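Local coordinates for protein 2-dehydro-3-deoxyphosphogluconate aldolase (Vibrio fischeri, PDB 3NZR) that is an aldolase of the KDGP aldolase family, built on the TIM-barrel type of alpha/beta fold, at residues V37-L42 with K57-V62; T51-M56 with S86-P91. One frame throughout, in Å; residues are numbered along the deposited sequence.

Contact 1. Residues V37-L42 with K57-V62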
ATOM      1  N   VAL A  37      -8.345   3.185 -26.630  1.00 19.73           N
ATOM      2  CA  VAL A  37      -8.126   4.419 -25.829  1.00 20.26           C
ATOM      3  C   VAL A  37      -8.810   4.257 -24.474  1.00 18.94           C
ATOM      4  O   VAL A  37      -9.736   3.468 -24.340  1.00 20.75           O
ATOM      5  CB  VAL A  37      -8.697   5.626 -26.585  1.00 20.35           C
ATOM      6  CG1 VAL A  37     -10.221   5.524 -26.670  1.00 21.82           C
ATOM      7  CG2 VAL A  37      -8.274   6.977 -25.938  1.00 21.32           C
ATOM      8  N   LEU A  38      -8.356   5.015 -23.484  1.00 19.35           N
ATOM      9  CA  LEU A  38      -9.065   5.217 -22.260  1.00 18.18           C
ATOM     10  C   LEU A  38      -9.233   6.692 -22.122  1.00 19.48           C
ATOM     11  O   LEU A  38      -8.288   7.413 -22.338  1.00 19.88           O
ATOM     12  CB  LEU A  38      -8.166   4.740 -21.083  1.00 19.34           C
ATOM     13  CG  LEU A  38      -7.846   3.293 -21.077  1.00 18.22           C
ATOM     14  CD1 LEU A  38      -6.592   2.970 -20.186  1.00 20.49           C
ATOM     15  CD2 LEU A  38      -9.087   2.529 -20.637  1.00 21.92           C
ATOM     16  N   VAL A  39     -10.418   7.161 -21.724  1.00 19.58           N
ATOM     17  CA  VAL A  39     -10.702   8.542 -21.640  1.00 21.74           C
ATOM     18  C   VAL A  39     -10.702   8.992 -20.162  1.00 22.69           C
ATOM     19  O   VAL A  39     -11.426   8.413 -19.305  1.00 23.77           O
ATOM     20  CB  VAL A  39     -12.095   8.819 -22.216  1.00 23.22           C
ATOM     21  CG1 VAL A  39     -12.623  10.089 -21.709  1.00 28.69           C
ATOM     22  CG2 VAL A  39     -12.086   8.799 -23.736  1.00 25.21           C
ATOM     23  N   GLY A  40      -9.835   9.946 -19.861  1.00 22.69           N
ATOM     24  CA  GLY A  40      -9.586  10.349 -18.471  1.00 22.24           C
ATOM     25  C   GLY A  40     -10.608  11.403 -18.020  1.00 22.77           C
ATOM     26  O   GLY A  40     -10.896  12.332 -18.783  1.00 23.36           O
ATOM     27  N   VAL A  41     -11.203  11.158 -16.848  1.00 23.65           N
ATOM     28  CA  VAL A  41     -12.124  12.036 -16.193  1.00 24.70           C
ATOM     29  C   VAL A  41     -11.525  12.262 -14.797  1.00 24.27           C
ATOM     30  O   VAL A  41     -11.131  11.297 -14.101  1.00 24.11           O
ATOM     31  CB  VAL A  41     -13.550  11.426 -16.182  1.00 26.51           C
ATOM     32  CG1 VAL A  41     -14.604  12.503 -15.753  1.00 27.87           C
ATOM     33  CG2 VAL A  41     -13.977  10.924 -17.614  1.00 26.70           C
ATOM     34  N   LEU A  42     -11.424  13.517 -14.372  1.00 24.10           N
ATOM     35  CA  LEU A  42     -10.658  13.875 -13.167  1.00 24.25           C
ATOM     36  C   LEU A  42     -11.523  14.154 -11.917  1.00 25.21           C
ATOM     37  O   LEU A  42     -12.450  14.990 -11.959  1.00 25.43           O
ATOM     38  CB  LEU A  42      -9.787  15.082 -13.449  1.00 25.36           C
ATOM     39  CG  LEU A  42      -8.921  14.891 -14.715  1.00 26.48           C
ATOM     40  CD1 LEU A  42      -8.085  16.120 -15.030  1.00 32.25           C
ATOM     41  CD2 LEU A  42      -8.050  13.746 -14.570  1.00 25.12           C
ATOM     42  N   LYS A  57     -20.492   7.785 -15.117  1.00 43.39           N
ATOM     43  CA  LYS A  57     -21.309   6.796 -15.772  1.00 45.58           C
ATOM     44  C   LYS A  57     -21.689   7.225 -17.188  1.00 43.32           C
ATOM     45  O   LYS A  57     -21.722   6.415 -18.105  1.00 42.75           O
ATOM     46  CB  LYS A  57     -22.539   6.494 -14.942  1.00 50.22           C
ATOM     47  CG  LYS A  57     -22.245   5.568 -13.702  1.00 57.09           C
ATOM     48  CD  LYS A  57     -23.536   5.079 -13.004  1.00 66.01           C
ATOM     49  CE  LYS A  57     -24.523   6.220 -12.700  1.00 68.48           C
ATOM     50  NZ  LYS A  57     -25.785   5.775 -12.043  1.00 75.15           N
ATOM     51  N   LYS A  58     -21.928   8.500 -17.405  1.00 41.60           N
ATOM     52  CA  LYS A  58     -22.251   8.949 -18.782  1.00 41.11           C
ATOM     53  C   LYS A  58     -21.071   8.808 -19.706  1.00 38.49           C
ATOM     54  O   LYS A  58     -21.227   8.566 -20.898  1.00 39.17           O
ATOM     55  CB  LYS A  58     -22.713  10.397 -18.804  1.00 42.24           C
ATOM     56  CG  LYS A  58     -24.041  10.554 -18.183  1.00 47.36           C
ATOM     57  CD  LYS A  58     -24.308  11.968 -17.694  1.00 51.04           C
ATOM     58  CE  LYS A  58     -25.758  12.057 -17.158  1.00 56.12           C
ATOM     59  NZ  LYS A  58     -25.847  13.097 -16.146  1.00 56.68           N
ATOM     60  N   TYR A  59     -19.871   9.004 -19.196  1.00 35.50           N
ATOM     61  CA  TYR A  59     -18.713   8.796 -20.057  1.00 35.70           C
ATOM     62  C   TYR A  59     -18.560   7.287 -20.373  1.00 36.57           C
ATOM     63  O   TYR A  59     -18.173   6.892 -21.462  1.00 36.53           O
ATOM     64  CB  TYR A  59     -17.455   9.317 -19.373  1.00 34.69           C
ATOM     65  CG  TYR A  59     -17.344  10.816 -19.339  1.00 34.27           C
ATOM     66  CD1 TYR A  59     -16.648  11.480 -20.315  1.00 33.01           C
ATOM     67  CD2 TYR A  59     -17.899  11.558 -18.319  1.00 30.59           C
ATOM     68  CE1 TYR A  59     -16.504  12.846 -20.308  1.00 34.20           C
ATOM     69  CE2 TYR A  59     -17.754  12.946 -18.291  1.00 32.43           C
ATOM     70  CZ  TYR A  59     -17.042  13.587 -19.319  1.00 33.72           C
ATOM     71  OH  TYR A  59     -16.886  14.968 -19.374  1.00 35.96           O
ATOM     72  N   SER A  60     -18.812   6.447 -19.374  1.00 37.70           N
ATOM     73  CA  SER A  60     -18.732   5.007 -19.584  1.00 40.02           C
ATOM     74  C   SER A  60     -19.723   4.538 -20.727  1.00 40.49           C
ATOM     75  O   SER A  60     -19.391   3.701 -21.552  1.00 39.60           O
ATOM     76  CB  SER A  60     -18.992   4.271 -18.275  1.00 42.34           C
ATOM     77  OG  SER A  60     -19.064   2.904 -18.553  1.00 46.06           O
ATOM     78  N   GLU A  61     -20.901   5.136 -20.785  1.00 40.83           N
ATOM     79  CA  GLU A  61     -21.893   4.770 -21.809  1.00 43.30           C
ATOM     80  C   GLU A  61     -21.438   4.971 -23.241  1.00 42.08           C
ATOM     81  O   GLU A  61     -21.759   4.171 -24.116  1.00 43.04           O
ATOM     82  CB  GLU A  61     -23.172   5.567 -21.627  1.00 46.24           C
ATOM     83  CG  GLU A  61     -23.819   5.323 -20.304  1.00 51.47           C
ATOM     84  CD  GLU A  61     -25.253   5.809 -20.277  1.00 59.86           C
ATOM     85  OE1 GLU A  61     -25.471   7.053 -20.301  1.00 61.93           O
ATOM     86  OE2 GLU A  61     -26.154   4.930 -20.231  1.00 66.15           O
ATOM     87  N   VAL A  62     -20.717   6.045 -23.495  1.00 39.41           N
ATOM     88  CA  VAL A  62     -20.322   6.373 -24.849  1.00 39.27           C
ATOM     89  C   VAL A  62     -18.968   5.815 -25.218  1.00 37.58           C
ATOM     90  O   VAL A  62     -18.472   6.070 -26.302  1.00 38.34           O
ATOM     91  CB  VAL A  62     -20.369   7.893 -25.071  1.00 39.79           C
ATOM     92  CG1 VAL A  62     -21.836   8.404 -24.830  1.00 42.80           C
ATOM     93  CG2 VAL A  62     -19.347   8.621 -24.180  1.00 38.27           C
TER

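Contact 2. Residues T51-M56 with S86-P91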
ATOM      1  N   THR A  51     -21.453  12.922  -7.048  1.00 40.21           N
ATOM      2  CA  THR A  51     -21.513  13.790  -8.218  1.00 40.88           C
ATOM      3  C   THR A  51     -20.559  13.314  -9.318  1.00 39.11           C
ATOM      4  O   THR A  51     -20.915  13.273 -10.491  1.00 38.72           O
ATOM      5  CB  THR A  51     -21.199  15.243  -7.770  1.00 42.20           C
ATOM      6  OG1 THR A  51     -22.159  15.634  -6.748  1.00 45.54           O
ATOM      7  CG2 THR A  51     -21.255  16.259  -8.939  1.00 44.83           C
ATOM      8  N   ALA A  52     -19.349  12.917  -8.930  1.00 36.33           N
ATOM      9  CA  ALA A  52     -18.372  12.343  -9.904  1.00 34.65           C
ATOM     10  C   ALA A  52     -18.862  10.951 -10.432  1.00 33.66           C
ATOM     11  O   ALA A  52     -18.788  10.652 -11.610  1.00 31.78           O
ATOM     12  CB  ALA A  52     -17.028  12.224  -9.245  1.00 33.96           C
ATOM     13  N   VAL A  53     -19.424  10.126  -9.565  1.00 34.53           N
ATOM     14  CA  VAL A  53     -19.838   8.812 -10.001  1.00 34.77           C
ATOM     15  C   VAL A  53     -20.954   8.926 -11.062  1.00 37.04           C
ATOM     16  O   VAL A  53     -20.922   8.214 -12.078  1.00 35.78           O
ATOM     17  CB  VAL A  53     -20.267   7.953  -8.824  1.00 35.26           C
ATOM     18  CG1 VAL A  53     -21.000   6.697  -9.297  1.00 36.37           C
ATOM     19  CG2 VAL A  53     -19.056   7.608  -7.909  1.00 33.84           C
ATOM     20  N   GLU A  54     -21.922   9.804 -10.825  1.00 39.38           N
ATOM     21  CA  GLU A  54     -23.048  10.022 -11.791  1.00 42.66           C
ATOM     22  C   GLU A  54     -22.574  10.506 -13.145  1.00 41.12           C
ATOM     23  O   GLU A  54     -23.006  10.022 -14.186  1.00 42.03           O
ATOM     24  CB  GLU A  54     -24.070  11.024 -11.212  1.00 45.32           C
ATOM     25  CG  GLU A  54     -24.903  10.428 -10.069  1.00 53.43           C
ATOM     26  CD  GLU A  54     -26.012  11.389  -9.531  1.00 64.73           C
ATOM     27  OE1 GLU A  54     -26.332  12.399 -10.237  1.00 70.86           O
ATOM     28  OE2 GLU A  54     -26.564  11.123  -8.413  1.00 68.10           O
ATOM     29  N   ASP A  55     -21.646  11.458 -13.139  1.00 39.56           N
ATOM     30  CA  ASP A  55     -21.101  11.962 -14.412  1.00 38.83           C
ATOM     31  C   ASP A  55     -20.279  10.872 -15.078  1.00 37.99           C
ATOM     32  O   ASP A  55     -20.465  10.564 -16.260  1.00 36.57           O
ATOM     33  CB  ASP A  55     -20.234  13.218 -14.220  1.00 37.63           C
ATOM     34  CG  ASP A  55     -20.362  14.211 -15.373  1.00 40.52           C
ATOM     35  OD1 ASP A  55     -21.459  14.275 -15.999  1.00 41.94           O
ATOM     36  OD2 ASP A  55     -19.390  14.950 -15.645  1.00 37.30           O
HETATM   37  N   MSE A  56     -19.384  10.251 -14.323  1.00 37.67           N
HETATM   38  CA  MSE A  56     -18.552   9.246 -14.958  1.00 40.40           C
HETATM   39  C   MSE A  56     -19.315   8.118 -15.620  1.00 41.23           C
HETATM   40  O   MSE A  56     -18.863   7.614 -16.619  1.00 40.67           O
HETATM   41  CB  MSE A  56     -17.477   8.743 -14.017  1.00 42.71           C
HETATM   42  CG  MSE A  56     -16.389   9.748 -14.020  1.00 44.53           C
HETATM   43 SE   MSE A  56     -15.042   9.249 -12.756  0.80 58.57          SE
HETATM   44  CE  MSE A  56     -14.236  11.009 -12.351  1.00 51.20           C
ATOM     45  N   SER A  86     -13.946   4.938  -7.904  1.00 21.15           N
ATOM     46  CA  SER A  86     -13.714   3.759  -8.701  1.00 19.35           C
ATOM     47  C   SER A  86     -14.490   2.549  -8.179  1.00 20.89           C
ATOM     48  O   SER A  86     -14.954   1.704  -8.930  1.00 21.74           O
ATOM     49  CB  SER A  86     -12.205   3.455  -8.798  1.00 17.97           C
ATOM     50  OG  SER A  86     -11.482   4.583  -9.348  1.00 17.12           O
ATOM     51  N   GLN A  87     -14.614   2.431  -6.861  1.00 24.39           N
ATOM     52  CA  GLN A  87     -15.430   1.409  -6.265  1.00 26.45           C
ATOM     53  C   GLN A  87     -16.795   1.373  -6.963  1.00 28.80           C
ATOM     54  O   GLN A  87     -17.232   0.290  -7.343  1.00 31.42           O
ATOM     55  CB  GLN A  87     -15.607   1.645  -4.775  1.00 26.91           C
ATOM     56  CG  GLN A  87     -16.482   0.587  -4.058  1.00 31.18           C
ATOM     57  CD  GLN A  87     -16.380   0.687  -2.559  1.00 33.76           C
ATOM     58  OE1 GLN A  87     -16.264   1.769  -2.016  1.00 35.54           O
ATOM     59  NE2 GLN A  87     -16.409  -0.447  -1.879  1.00 38.43           N
ATOM     60  N   HIS A  88     -17.444   2.519  -7.124  1.00 29.77           N
ATOM     61  CA  HIS A  88     -18.807   2.573  -7.707  1.00 33.16           C
ATOM     62  C   HIS A  88     -18.809   2.645  -9.208  1.00 32.01           C
ATOM     63  O   HIS A  88     -19.675   2.085  -9.837  1.00 33.26           O
ATOM     64  CB  HIS A  88     -19.570   3.747  -7.149  1.00 34.52           C
ATOM     65  CG  HIS A  88     -19.738   3.671  -5.683  1.00 41.65           C
ATOM     66  ND1 HIS A  88     -19.624   4.771  -4.862  1.00 48.26           N
ATOM     67  CD2 HIS A  88     -19.997   2.612  -4.875  1.00 48.19           C
ATOM     68  CE1 HIS A  88     -19.830   4.391  -3.606  1.00 52.05           C
ATOM     69  NE2 HIS A  88     -20.056   3.086  -3.587  1.00 49.18           N
ATOM     70  N   VAL A  89     -17.822   3.295  -9.801  1.00 30.49           N
ATOM     71  CA  VAL A  89     -17.756   3.378 -11.271  1.00 29.73           C
ATOM     72  C   VAL A  89     -17.299   2.050 -11.954  1.00 29.05           C
ATOM     73  O   VAL A  89     -17.737   1.743 -13.083  1.00 31.21           O
ATOM     74  CB  VAL A  89     -16.810   4.513 -11.680  1.00 30.82           C
ATOM     75  CG1 VAL A  89     -16.392   4.381 -13.126  1.00 30.66           C
ATOM     76  CG2 VAL A  89     -17.442   5.875 -11.406  1.00 31.13           C
ATOM     77  N   GLN A  90     -16.416   1.265 -11.311  1.00 27.21           N
ATOM     78  CA  GLN A  90     -15.852   0.048 -11.930  1.00 25.75           C
ATOM     79  C   GLN A  90     -15.317   0.383 -13.349  1.00 24.31           C
ATOM     80  O   GLN A  90     -15.754  -0.187 -14.339  1.00 24.28           O
ATOM     81  CB  GLN A  90     -16.888  -1.092 -12.001  1.00 27.04           C
ATOM     82  CG  GLN A  90     -17.350  -1.583 -10.591  1.00 30.90           C
ATOM     83  CD  GLN A  90     -16.277  -2.397  -9.839  1.00 27.20           C
ATOM     84  OE1 GLN A  90     -15.769  -3.386 -10.336  1.00 27.59           O
ATOM     85  NE2 GLN A  90     -16.005  -2.009  -8.633  1.00 25.19           N
ATOM     86  N   PRO A  91     -14.346   1.292 -13.432  1.00 20.67           N
ATOM     87  CA  PRO A  91     -13.738   1.637 -14.722  1.00 20.23           C
ATOM     88  C   PRO A  91     -12.707   0.632 -15.194  1.00 19.85           C
ATOM     89  O   PRO A  91     -12.242  -0.230 -14.408  1.00 19.58           O
ATOM     90  CB  PRO A  91     -13.074   2.951 -14.404  1.00 20.13           C
ATOM     91  CG  PRO A  91     -12.586   2.747 -12.910  1.00 18.99           C
ATOM     92  CD  PRO A  91     -13.506   1.734 -12.290  1.00 21.23           C
TER

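Contact 1. Residues V37-L42 with K57-V62
In the beta-alpha-beta unit made of strand 37-42, helix 49-61 and strand 67-70, V39 and V41 of the first strand meet Y59, near the end of the helix that packs over it. Both valines direct their side chains to the helix, while the intervening G40 has none; the CA atoms of V39 and Y59 lie 8.2 Å apart, a spacing bridged by side chains. V41 does most of the touching. Its CG2 methyl sits over one face of the tyrosine ring, 3.9 Å from the centroid and 15° off the ring normal, which makes a CH-pi contact. The methyl is displaced toward the CG side of the ring, where it comes within 3.8 Å of Y59 CG, and the second methyl, CG1, reaches Y59 CE2 at 4.1 Å. A chi1 of -168° sets V41 CG1 anti to the backbone N, above the rim, and leaves CG2 over the face. V39 adds a looser, oblique touch, its CG1 standing 4.5 Å from Y59 CD1. The tyrosine is further enclosed by V23 and A26 of helix 23-32 and by A20, and I29 of the same helix also packs on V39, so the ring fills the seam between two neighbouring helices of the outer layer and the sheet. Beyond the ring, the helix end is tied down by the Y59 carbonyl, which bonds to T63 OG1, and by S60 OG, which bonds to N65. Between strand and helix the attraction is wholly apolar and aromatic, so the fit depends on the shape of the two valines against a flat ring.

Contact 2. Residues T51-M56 with S86-P91
V53 overlaps V89 and the CB of H88 where helices 49-61 and 79-89, neighbours in the outer layer of the TIM-barrel fold, lie against each other. The backbones come close here, with the CA atoms of V53 and V89 6.0 Å apart. V89 uses one branch for its nearest contacts: its CG2 methyl reaches V53 CA at 4.0 Å and M56 CB at 3.9 Å, so that it rests between V53 and M56, about one turn apart on the first helix. The other branch of V89, CG1, takes the place opposite the backbone N (chi1 163°), which leaves CG2 directed at the first helix. The V53 side chain answers with CG1, 4.2 Å from V89 CG2, and both of its methyls bear on H88 CB, CG1 at 3.9 Å. The imidazole of H88 leads away from the first helix, and V53 CG2 lies at its edge, near the ring plane. On the inner side, M56, a selenomethionine, turns its end away from V89 and packs on V69 of strand 67-70 and I85, which joins the helix pair to the sheet beneath. The second helix stops at V89, and Q90 leaves it with positive phi. Its side chain folds back on the preceding turn, bonding also to A108 and Q110, and N65 ND2 bonds to the backbone carbonyl of Q90. Within the turn, Q90 NE2 donates to Q87 O at 2.9 Å, nearly straight at 173° and in the plane of the Q90 amide.

Helix 49-61 serves both contacts, turning one part of its surface to strand 37-42 and another to helix 79-89. Contact 1 is fully buried between sheet and helix, whereas contact 2 lies farther from the chain centre, is only partly buried and includes the exposed H88. Neither is polar across its interface: an aromatic face under a methyl distinguishes the strand-helix contact, and mostly aliphatic packing, methyls against methyl, CA and CB carbons, the helix-helix one, which buries more surface, 191 Å² against 114 Å². M56 bridges them, its CE packing 3.6 Å from V41 O, and Y46 touches V41 as well as M56.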